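Local coordinates for protein putative ferredoxin (Hydrogenobacter thermophilus, PDB 7M1O) that binds a single [4Fe-4S] cluster and, as in related ferredoxins, probably serves as a small electron carrier, at residues E24-R29 against Q53-V58. Sequence-based numbering, arbitrary orientation.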
ATOM      1  N   GLU A  24       7.408  -3.965   4.293  1.00 35.46           N
ATOM      2  CA  GLU A  24       6.619  -4.613   5.334  1.00 39.20           C
ATOM      3  C   GLU A  24       5.141  -4.654   4.950  1.00 39.43           C
ATOM      4  O   GLU A  24       4.407  -5.541   5.387  1.00 40.91           O
ATOM      5  CB  GLU A  24       6.781  -3.889   6.676  1.00 40.76           C
ATOM      6  CG  GLU A  24       8.218  -3.757   7.173  1.00 41.70           C
ATOM      7  CD  GLU A  24       8.873  -2.450   6.758  1.00 42.62           C
ATOM      8  OE1 GLU A  24       8.516  -1.908   5.692  1.00 42.24           O
ATOM      9  OE2 GLU A  24       9.746  -1.962   7.506  1.00 42.53           O
ATOM     10  N   VAL A  25       4.714  -3.693   4.131  1.00 34.30           N
ATOM     11  CA  VAL A  25       3.300  -3.524   3.799  1.00 29.44           C
ATOM     12  C   VAL A  25       3.001  -3.790   2.324  1.00 26.31           C
ATOM     13  O   VAL A  25       1.972  -4.381   2.001  1.00 26.65           O
ATOM     14  CB  VAL A  25       2.818  -2.099   4.156  1.00 27.00           C
ATOM     15  CG1 VAL A  25       1.351  -1.903   3.782  1.00 26.48           C
ATOM     16  CG2 VAL A  25       3.018  -1.835   5.638  1.00 26.79           C
ATOM     17  N   TYR A  26       3.892  -3.354   1.437  1.00 23.55           N
ATOM     18  CA  TYR A  26       3.660  -3.464  -0.003  1.00 21.48           C
ATOM     19  C   TYR A  26       4.730  -4.296  -0.699  1.00 21.33           C
ATOM     20  O   TYR A  26       5.876  -4.350  -0.255  1.00 21.79           O
ATOM     21  CB  TYR A  26       3.605  -2.072  -0.636  1.00 20.18           C
ATOM     22  CG  TYR A  26       2.663  -1.127   0.069  1.00 20.65           C
ATOM     23  CD1 TYR A  26       1.301  -1.143  -0.197  1.00 21.74           C
ATOM     24  CD2 TYR A  26       3.136  -0.221   1.007  1.00 19.84           C
ATOM     25  CE1 TYR A  26       0.438  -0.281   0.449  1.00 20.72           C
ATOM     26  CE2 TYR A  26       2.281   0.644   1.657  1.00 19.79           C
ATOM     27  CZ  TYR A  26       0.934   0.610   1.374  1.00 19.69           C
ATOM     28  OH  TYR A  26       0.085   1.471   2.023  1.00 19.35           O
ATOM     29  N   LYS A  27       4.343  -4.936  -1.797  1.00 22.24           N
ATOM     30  CA  LYS A  27       5.270  -5.718  -2.602  1.00 24.28           C
ATOM     31  C   LYS A  27       4.929  -5.593  -4.079  1.00 23.42           C
ATOM     32  O   LYS A  27       3.788  -5.306  -4.443  1.00 22.01           O
ATOM     33  CB  LYS A  27       5.239  -7.193  -2.191  1.00 26.64           C
ATOM     34  CG  LYS A  27       3.945  -7.909  -2.564  1.00 30.28           C
ATOM     35  CD  LYS A  27       3.887  -9.323  -2.005  1.00 34.53           C
ATOM     36  CE  LYS A  27       2.574 -10.000  -2.373  1.00 37.78           C
ATOM     37  NZ  LYS A  27       2.393 -11.327  -1.713  1.00 39.34           N
ATOM     38  N   ASN A  28       5.932  -5.798  -4.924  1.00 23.71           N
ATOM     39  CA  ASN A  28       5.714  -5.947  -6.352  1.00 23.88           C
ATOM     40  C   ASN A  28       4.927  -7.238  -6.574  1.00 24.34           C
ATOM     41  O   ASN A  28       5.384  -8.316  -6.192  1.00 24.58           O
ATOM     42  CB  ASN A  28       7.055  -5.965  -7.092  1.00 23.25           C
ATOM     43  CG  ASN A  28       6.905  -6.007  -8.602  1.00 22.26           C
ATOM     44  OD1 ASN A  28       5.892  -6.459  -9.132  1.00 21.38           O
ATOM     45  ND2 ASN A  28       7.932  -5.544  -9.304  1.00 22.25           N
ATOM     46  N   ARG A  29       3.740  -7.131  -7.166  1.00 25.25           N
ATOM     47  CA  ARG A  29       2.873  -8.297  -7.323  1.00 26.60           C
ATOM     48  C   ARG A  29       3.473  -9.277  -8.327  1.00 27.74           C
ATOM     49  O   ARG A  29       3.122 -10.456  -8.335  1.00 28.37           O
ATOM     50  CB  ARG A  29       1.461  -7.880  -7.757  1.00 26.74           C
ATOM     51  CG  ARG A  29       1.289  -7.604  -9.244  1.00 27.26           C
ATOM     52  CD  ARG A  29      -0.151  -7.232  -9.573  1.00 29.80           C
ATOM     53  NE  ARG A  29      -0.334  -6.979 -10.999  1.00 30.86           N
ATOM     54  CZ  ARG A  29      -1.507  -6.733 -11.576  1.00 31.67           C
ATOM     55  NH1 ARG A  29      -2.618  -6.708 -10.853  1.00 31.71           N
ATOM     56  NH2 ARG A  29      -1.567  -6.512 -12.883  1.00 31.44           N
ATOM     57  N   GLN A  53       2.714   5.640  10.223  1.00 33.26           N
ATOM     58  CA  GLN A  53       3.163   6.904   9.649  1.00 37.15           C
ATOM     59  C   GLN A  53       3.863   6.695   8.309  1.00 32.45           C
ATOM     60  O   GLN A  53       3.716   7.507   7.398  1.00 32.19           O
ATOM     61  CB  GLN A  53       4.091   7.633  10.619  1.00 47.33           C
ATOM     62  CG  GLN A  53       3.380   8.147  11.861  1.00 57.90           C
ATOM     63  CD  GLN A  53       4.285   8.964  12.759  1.00 69.09           C
ATOM     64  OE1 GLN A  53       5.255   9.568  12.302  1.00 79.25           O
ATOM     65  NE2 GLN A  53       3.972   8.983  14.050  1.00 69.02           N
ATOM     66  N   GLU A  54       4.620   5.609   8.195  1.00 28.05           N
ATOM     67  CA  GLU A  54       5.251   5.251   6.929  1.00 26.74           C
ATOM     68  C   GLU A  54       4.187   5.010   5.859  1.00 23.32           C
ATOM     69  O   GLU A  54       4.285   5.521   4.741  1.00 21.29           O
ATOM     70  CB  GLU A  54       6.127   4.007   7.095  1.00 31.27           C
ATOM     71  CG  GLU A  54       7.408   4.246   7.880  1.00 36.63           C
ATOM     72  CD  GLU A  54       8.387   5.144   7.145  1.00 41.09           C
ATOM     73  OE1 GLU A  54       8.525   4.993   5.911  1.00 42.29           O
ATOM     74  OE2 GLU A  54       9.016   6.004   7.800  1.00 42.93           O
ATOM     75  N   VAL A  55       3.168   4.236   6.215  1.00 20.82           N
ATOM     76  CA  VAL A  55       2.069   3.950   5.301  1.00 20.47           C
ATOM     77  C   VAL A  55       1.347   5.238   4.917  1.00 21.14           C
ATOM     78  O   VAL A  55       1.012   5.442   3.751  1.00 22.61           O
ATOM     79  CB  VAL A  55       1.070   2.945   5.926  1.00 19.38           C
ATOM     80  CG1 VAL A  55      -0.257   2.916   5.165  1.00 19.56           C
ATOM     81  CG2 VAL A  55       1.684   1.557   5.952  1.00 18.23           C
ATOM     82  N   LYS A  56       1.115   6.109   5.894  1.00 22.31           N
ATOM     83  CA  LYS A  56       0.413   7.361   5.635  1.00 25.36           C
ATOM     84  C   LYS A  56       1.232   8.256   4.712  1.00 24.40           C
ATOM     85  O   LYS A  56       0.676   8.974   3.880  1.00 23.12           O
ATOM     86  CB  LYS A  56       0.099   8.092   6.943  1.00 29.70           C
ATOM     87  CG  LYS A  56      -1.040   7.464   7.739  1.00 34.80           C
ATOM     88  CD  LYS A  56      -1.406   8.285   8.967  1.00 41.79           C
ATOM     89  CE  LYS A  56      -2.339   9.431   8.615  1.00 47.32           C
ATOM     90  NZ  LYS A  56      -2.763  10.198   9.821  1.00 49.65           N
ATOM     91  N   GLU A  57       2.553   8.204   4.856  1.00 25.10           N
ATOM     92  CA  GLU A  57       3.442   8.999   4.016  1.00 27.08           C
ATOM     93  C   GLU A  57       3.418   8.537   2.561  1.00 24.71           C
ATOM     94  O   GLU A  57       3.248   9.354   1.656  1.00 24.93           O
ATOM     95  CB  GLU A  57       4.872   8.953   4.557  1.00 33.41           C
ATOM     96  CG  GLU A  57       5.106   9.885   5.738  1.00 40.55           C
ATOM     97  CD  GLU A  57       6.468   9.694   6.375  1.00 48.06           C
ATOM     98  OE1 GLU A  57       7.346   9.075   5.736  1.00 54.26           O
ATOM     99  OE2 GLU A  57       6.658  10.159   7.518  1.00 48.15           O
ATOM    100  N   VAL A  58       3.584   7.238   2.325  1.00 22.90           N
ATOM    101  CA  VAL A  58       3.599   6.731   0.954  1.00 23.40           C
ATOM    102  C   VAL A  58       2.229   6.881   0.305  1.00 20.41           C
ATOM    103  O   VAL A  58       2.121   6.976  -0.916  1.00 20.12           O
ATOM    104  CB  VAL A  58       4.028   5.252   0.880  1.00 26.60           C
ATOM    105  CG1 VAL A  58       5.443   5.085   1.398  1.00 29.80           C
ATOM    106  CG2 VAL A  58       3.060   4.362   1.646  1.00 26.30           C
TER
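The hydrophobic core of this single-cluster ferredoxin is partly built where strand 26-28 and the residue before it meet one turn of helix 52-61, through Val25 and Tyr26 on one side and Val55 and Val58 on the other. No hydrogen bond joins the two segments; the contact is made by valine methyls and the ring and hydroxyl of one tyrosine. Val55 crosses the side chains of both partners at about a right angle and shares out its methyls: CG2 lies 3.7 Å from Val25 CG2, while CG1 stands 3.5 Å from Tyr26 OH. With CG1 anti to the backbone N (chi1 165°), this second methyl reaches the phenol end of the ring. One turn on, Val58 approaches Tyr26 from the opposite direction, and its CG2 comes obliquely to within 3.8 Å of Tyr26 CE2. Val25 also packs within its own segment, where CG1 sits 3.4 Å above the Tyr26 ring plane, over the ring centre, a CH-pi type of arrangement that backs one face. The phenol end of Tyr26 thus touches both helix valines, and the hydroxyl of this buried tyrosine shares a hydrogen bond with Thr5 OG1. That bond, with the methyls around the ring, should limit movement of the phenol. The cluster is near: the Tyr26 side chain lies about 4 Å from that of the cluster ligand Cys18, and the side chain of Val58 about 6 Å from the cluster. Strand 3-7 contributes Thr5 and Val7 to the same core, strand 67-71 adds Ile67 beside Tyr26 and Thr69 beside Val55, and helix 17-21 packs against both Tyr26 and Val58.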